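Local atomic coordinates of carboxyl esterase NP (Bacillus subtilis, PDB entry 4CCW), a protein that hydrolyses carboxylic esters to an alcohol and a carboxylate, as a carboxylesterase of the alpha/beta hydrolase fold. Residues I151-E156 and A271-S276; L240-V245 and V267-G272. All coordinates share one frame; numbering follows the deposited sequence.

His273 and Glu244 tie interactions 1 and 2 together through a probable hydrogen bond between His273 ND1 and Glu244 OE1, 2.7 Å long. In this alpha/beta hydrolase fold both residues sit on loops at the C-terminal ends of the strands, and the two contacts illustrate how such loops are joined. Interaction 1 sets the loop of His273, the active-site proton acceptor inferred from a near-identical protein, against the end of strand 146-152; interaction 2 joins the ends of strands 236-241 and 263-268. Their centres lie about 8 Å apart and they share Ala271 and Gly272. Leu275 CD2 also packs 3.4 Å from Leu240 C. The His273 side chain lies about 4 Å from the bound (2-hydroxyethoxy)acetic acid, that of Glu244 about 8 Å.

Interaction 1: residues I151-E156 and A271-S276; sequences ILSPAE and AGHVLS
Ser153 and His273 meet through one hydrogen bond and a close packing of side chains. The polar contact is the bond from Ser153 OG to the backbone oxygen of His273, 2.7 Å long; the hydroxyl approaches at a C=O...donor angle of 128°, tilted 20° from the carbonyl plane. The same oxygen receives a weak bond from Leu275 N, 3.0 Å away, which closes an inverse gamma turn centred on Val274.

Between the imidazole and Ser153 the contacts are of van der Waals kind. CG of His273 is anti to its backbone N (chi1 -169°), which carries the ring alongside Ser153: ND1 lies 3.5 Å from Ser153 CB, and CE1 lies 3.3 Å from Ser153 O, an oblique approach to the ring. ND1 itself is hydrogen-bonded to Glu244 OE1.

Apolar packing comes from two leucines that cross at about a right angle, with Leu152 CG 3.9 Å from Leu275 CD1. The other branch of Leu275, CD2, lies 3.4 Å from Ser153 OG, so that one leucine covers both the strand end and the serine hydroxyl.

The whole contact is buried. Through Leu152 and Leu275 the start of helix 275-278 packs against the C-terminal end of strand 146-152, which runs parallel between strands 123-128 and 236-241. Leu152 also rests on Ile126 and Leu128 of the former and on Leu239 of the latter.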
loop_
_atom_site.group_PDB
_atom_site.type_symbol
_atom_site.label_atom_id
_atom_site.label_comp_id
_atom_site.label_asym_id
_atom_site.label_seq_id
_atom_site.Cartn_x
_atom_site.Cartn_y
_atom_site.Cartn_z
ATOM N N ILE A 151 -6.888 7.021 -0.911
ATOM C CA ILE A 151 -5.504 7.102 -0.450
ATOM C C ILE A 151 -5.579 7.072 1.057
ATOM O O ILE A 151 -6.171 7.960 1.668
ATOM C CB ILE A 151 -4.812 8.374 -1.004
ATOM C CG1 ILE A 151 -4.667 8.258 -2.530
ATOM C CG2 ILE A 151 -3.469 8.621 -0.326
ATOM C CD1 ILE A 151 -4.186 9.523 -3.223
ATOM N N LEU A 152 -5.014 6.018 1.650
ATOM C CA LEU A 152 -5.138 5.788 3.085
ATOM C C LEU A 152 -3.794 5.992 3.751
ATOM O O LEU A 152 -2.832 5.315 3.382
ATOM C CB LEU A 152 -5.624 4.349 3.361
ATOM C CG LEU A 152 -7.106 3.955 3.182
ATOM C CD1 LEU A 152 -7.839 4.645 2.042
ATOM C CD2 LEU A 152 -7.243 2.442 3.040
ATOM N N SER A 153 -3.719 6.894 4.736
ATOM C CA SER A 153 -2.486 7.048 5.527
ATOM C C SER A 153 -1.229 7.032 4.624
ATOM O O SER A 153 -0.312 6.239 4.851
ATOM C CB SER A 153 -2.364 5.902 6.537
ATOM O OG SER A 153 -3.528 5.812 7.342
ATOM N N PRO A 154 -1.188 7.899 3.590
ATOM C CA PRO A 154 -0.101 7.793 2.605
ATOM C C PRO A 154 1.292 8.040 3.178
ATOM O O PRO A 154 1.460 8.912 4.032
ATOM C CB PRO A 154 -0.426 8.895 1.602
ATOM C CG PRO A 154 -1.252 9.894 2.379
ATOM C CD PRO A 154 -2.086 9.028 3.288
ATOM N N ALA A 155 2.287 7.319 2.662
ATOM C CA ALA A 155 3.671 7.617 3.019
ATOM C C ALA A 155 3.979 8.988 2.445
ATOM O O ALA A 155 3.819 9.215 1.247
ATOM C CB ALA A 155 4.624 6.588 2.442
ATOM N N GLU A 156 4.389 9.899 3.313
ATOM C CA GLU A 156 4.615 11.298 2.945
ATOM C C GLU A 156 3.481 11.833 2.074
ATOM O O GLU A 156 2.359 11.888 2.561
ATOM C CB GLU A 156 6.041 11.490 2.391
ATOM C CG GLU A 156 7.052 11.364 3.521
ATOM C CD GLU A 156 8.397 12.019 3.203
ATOM O OE1 GLU A 156 8.714 12.233 2.019
ATOM O OE2 GLU A 156 9.116 12.331 4.158
ATOM N N ALA A 271 -8.567 5.089 15.165
ATOM C CA ALA A 271 -7.684 4.420 14.223
ATOM C C ALA A 271 -6.436 5.267 14.036
ATOM O O ALA A 271 -6.450 6.470 14.244
ATOM C CB ALA A 271 -8.381 4.211 12.880
ATOM N N GLY A 272 -5.356 4.612 13.665
ATOM C CA GLY A 272 -4.108 5.303 13.417
ATOM C C GLY A 272 -3.690 5.035 11.995
ATOM O O GLY A 272 -4.497 5.096 11.069
ATOM N N HIS A 273 -2.403 4.743 11.831
ATOM C CA HIS A 273 -1.822 4.521 10.521
ATOM C C HIS A 273 -2.458 3.380 9.756
ATOM O O HIS A 273 -2.814 3.528 8.589
ATOM C CB HIS A 273 -0.317 4.293 10.675
ATOM C CG HIS A 273 0.442 4.308 9.379
ATOM N ND1 HIS A 273 0.457 5.375 8.550
ATOM C CD2 HIS A 273 1.237 3.332 8.777
ATOM C CE1 HIS A 273 1.220 5.085 7.475
ATOM N NE2 HIS A 273 1.696 3.842 7.623
ATOM N N VAL A 274 -2.581 2.223 10.384
ATOM C CA VAL A 274 -3.047 1.040 9.663
ATOM C C VAL A 274 -4.567 0.948 9.805
ATOM O O VAL A 274 -5.136 -0.040 10.306
ATOM C CB VAL A 274 -2.301 -0.235 10.125
ATOM C CG1 VAL A 274 -2.482 -1.350 9.100
ATOM C CG2 VAL A 274 -0.810 0.063 10.287
ATOM N N LEU A 275 -5.232 2.008 9.355
ATOM C CA LEU A 275 -6.647 2.198 9.634
ATOM C C LEU A 275 -7.579 1.154 8.991
ATOM O O LEU A 275 -8.656 0.864 9.515
ATOM C CB LEU A 275 -7.061 3.647 9.306
ATOM C CG LEU A 275 -6.818 4.251 7.928
ATOM C CD1 LEU A 275 -7.899 3.796 6.964
ATOM C CD2 LEU A 275 -6.842 5.774 8.005
ATOM N N SER A 276 -7.141 0.579 7.874
ATOM C CA SER A 276 -7.876 -0.493 7.195
ATOM C C SER A 276 -7.993 -1.771 8.047
ATOM O O SER A 276 -8.940 -2.556 7.884
ATOM C CB SER A 276 -7.201 -0.811 5.850
ATOM O OG SER A 276 -5.852 -1.216 6.037
#

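Interaction 2: residues L240-V245 and V267-G272; sequences LGEHEV and VIKNAG
Val267 and Leu240 pair as parallel strand neighbours at the close of a beta-alpha-beta unit, strand 236-241, helix 249-259 and strand 263-268. Val267 CG1 stands anti to the backbone N (chi1 174°) and reaches Glu242 N, 3.5 Å away, while CG2 packs loosely on Leu240 CB. Both residues face helix 249-259 through Leu253.

Ile268 pairs in parallel with Gly241, using both backbone groups. Its N donates to Leu240 O at 2.7 Å, and its O accepts from Glu242 N at 3.0 Å.

Next, the side chains of Lys269 and Glu242 cross at about a right angle, Lys269 CD coming near Glu242 OE2; NZ itself lies 6.1 Å from Glu242 OE1, so the charges do not touch. The N-H of Asn270 is directed at Glu242 OE2 (173° at the hydrogen), but the modelled separation is too short for the exact length to be trusted. The CG of Glu242 also lies over the centre of one face of the His243 ring, 3.6 Å above its plane. An alanine in place of Glu242 would probably leave the Asn270 amide without its carboxylate mate and the His243 ring without the CG over its face.

Ala271 O accepts from His243 N at 2.8 Å; His243 lies in the type I turn from Gly241 to Glu244, whose last residue is the partner of His273. At Gly272 the two backbones come close: its O receives a CA-H...O contact from Gly241 CA, 3.5 Å long with 155° at the hydrogen.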
loop_
_atom_site.group_PDB
_atom_site.type_symbol
_atom_site.label_atom_id
_atom_site.label_comp_id
_atom_site.label_asym_id
_atom_site.label_seq_id
_atom_site.Cartn_x
_atom_site.Cartn_y
_atom_site.Cartn_z
ATOM N N LEU A 240 -7.393 9.361 6.856
ATOM C CA LEU A 240 -6.289 9.446 7.802
ATOM C C LEU A 240 -6.825 9.014 9.159
ATOM O O LEU A 240 -8.028 9.095 9.398
ATOM C CB LEU A 240 -5.766 10.886 7.873
ATOM C CG LEU A 240 -5.177 11.462 6.581
ATOM C CD1 LEU A 240 -5.428 12.965 6.474
ATOM C CD2 LEU A 240 -3.684 11.110 6.518
ATOM N N GLY A 241 -5.944 8.542 10.035
ATOM C CA GLY A 241 -6.355 8.080 11.372
ATOM C C GLY A 241 -6.001 9.073 12.466
ATOM O O GLY A 241 -4.913 9.639 12.457
ATOM N N GLU A 242 -6.913 9.291 13.420
ATOM C CA GLU A 242 -6.657 10.249 14.508
ATOM C C GLU A 242 -5.377 9.937 15.282
ATOM O O GLU A 242 -4.699 10.849 15.749
ATOM C CB GLU A 242 -7.866 10.379 15.469
ATOM C CG GLU A 242 -8.148 9.155 16.328
ATOM C CD GLU A 242 -9.174 9.395 17.445
ATOM O OE1 GLU A 242 -9.117 10.417 18.158
ATOM O OE2 GLU A 242 -10.046 8.539 17.630
ATOM N N HIS A 243 -5.049 8.648 15.388
ATOM C CA HIS A 243 -3.879 8.209 16.141
ATOM C C HIS A 243 -2.643 8.047 15.278
ATOM O O HIS A 243 -1.659 7.445 15.708
ATOM C CB HIS A 243 -4.227 6.964 16.957
ATOM C CG HIS A 243 -5.294 7.220 18.003
ATOM N ND1 HIS A 243 -6.402 6.455 18.129
ATOM C CD2 HIS A 243 -5.411 8.241 18.941
ATOM C CE1 HIS A 243 -7.173 6.945 19.133
ATOM N NE2 HIS A 243 -6.559 8.038 19.629
ATOM N N GLU A 244 -2.677 8.611 14.066
ATOM C CA GLU A 244 -1.508 8.579 13.153
ATOM C C GLU A 244 -0.231 9.059 13.832
ATOM O O GLU A 244 -0.259 10.015 14.601
ATOM C CB GLU A 244 -1.789 9.406 11.881
ATOM C CG GLU A 244 -0.610 9.472 10.912
ATOM C CD GLU A 244 -0.229 8.106 10.368
ATOM O OE1 GLU A 244 -0.806 7.686 9.336
ATOM O OE2 GLU A 244 0.636 7.455 11.001
ATOM N N VAL A 245 0.889 8.403 13.530
ATOM C CA VAL A 245 2.180 8.723 14.142
ATOM C C VAL A 245 3.239 9.145 13.125
ATOM O O VAL A 245 4.289 9.694 13.510
ATOM C CB VAL A 245 2.756 7.531 14.940
ATOM C CG1 VAL A 245 1.909 7.235 16.182
ATOM C CG2 VAL A 245 2.914 6.309 14.031
ATOM N N VAL A 267 -10.392 12.603 8.921
ATOM C CA VAL A 267 -9.613 11.958 9.968
ATOM C C VAL A 267 -10.576 11.077 10.741
ATOM O O VAL A 267 -11.547 11.564 11.320
ATOM C CB VAL A 267 -8.953 12.973 10.916
ATOM C CG1 VAL A 267 -8.273 12.248 12.081
ATOM C CG2 VAL A 267 -7.935 13.817 10.169
ATOM N N ILE A 268 -10.295 9.782 10.731
ATOM C CA ILE A 268 -11.170 8.757 11.287
ATOM C C ILE A 268 -10.909 8.523 12.771
ATOM O O ILE A 268 -9.769 8.538 13.216
ATOM C CB ILE A 268 -11.003 7.441 10.507
ATOM C CG1 ILE A 268 -11.622 7.598 9.122
ATOM C CG2 ILE A 268 -11.625 6.260 11.252
ATOM C CD1 ILE A 268 -11.180 6.542 8.139
ATOM N N LYS A 269 -11.980 8.288 13.522
ATOM C CA LYS A 269 -11.867 8.053 14.964
ATOM C C LYS A 269 -11.334 6.657 15.269
ATOM O O LYS A 269 -11.551 5.715 14.498
ATOM C CB LYS A 269 -13.221 8.275 15.660
ATOM C CG LYS A 269 -13.722 9.716 15.623
ATOM C CD LYS A 269 -12.617 10.726 15.905
ATOM C CE LYS A 269 -13.175 12.095 16.282
ATOM N NZ LYS A 269 -13.836 12.823 15.153
ATOM N N ASN A 270 -10.612 6.542 16.380
ATOM C CA ASN A 270 -10.225 5.241 16.928
ATOM C C ASN A 270 -9.407 4.409 15.947
ATOM O O ASN A 270 -9.540 3.182 15.888
ATOM C CB ASN A 270 -11.472 4.458 17.391
ATOM C CG ASN A 270 -12.284 5.198 18.441
ATOM O OD1 ASN A 270 -13.521 5.314 18.334
ATOM N ND2 ASN A 270 -11.602 5.684 19.480
ATOM N N ALA A 271 -8.567 5.089 15.165
ATOM C CA ALA A 271 -7.684 4.420 14.223
ATOM C C ALA A 271 -6.436 5.267 14.036
ATOM O O ALA A 271 -6.450 6.470 14.244
ATOM C CB ALA A 271 -8.381 4.211 12.880
ATOM N N GLY A 272 -5.356 4.612 13.665
ATOM C CA GLY A 272 -4.108 5.303 13.417
ATOM C C GLY A 272 -3.690 5.035 11.995
ATOM O O GLY A 272 -4.497 5.096 11.069
#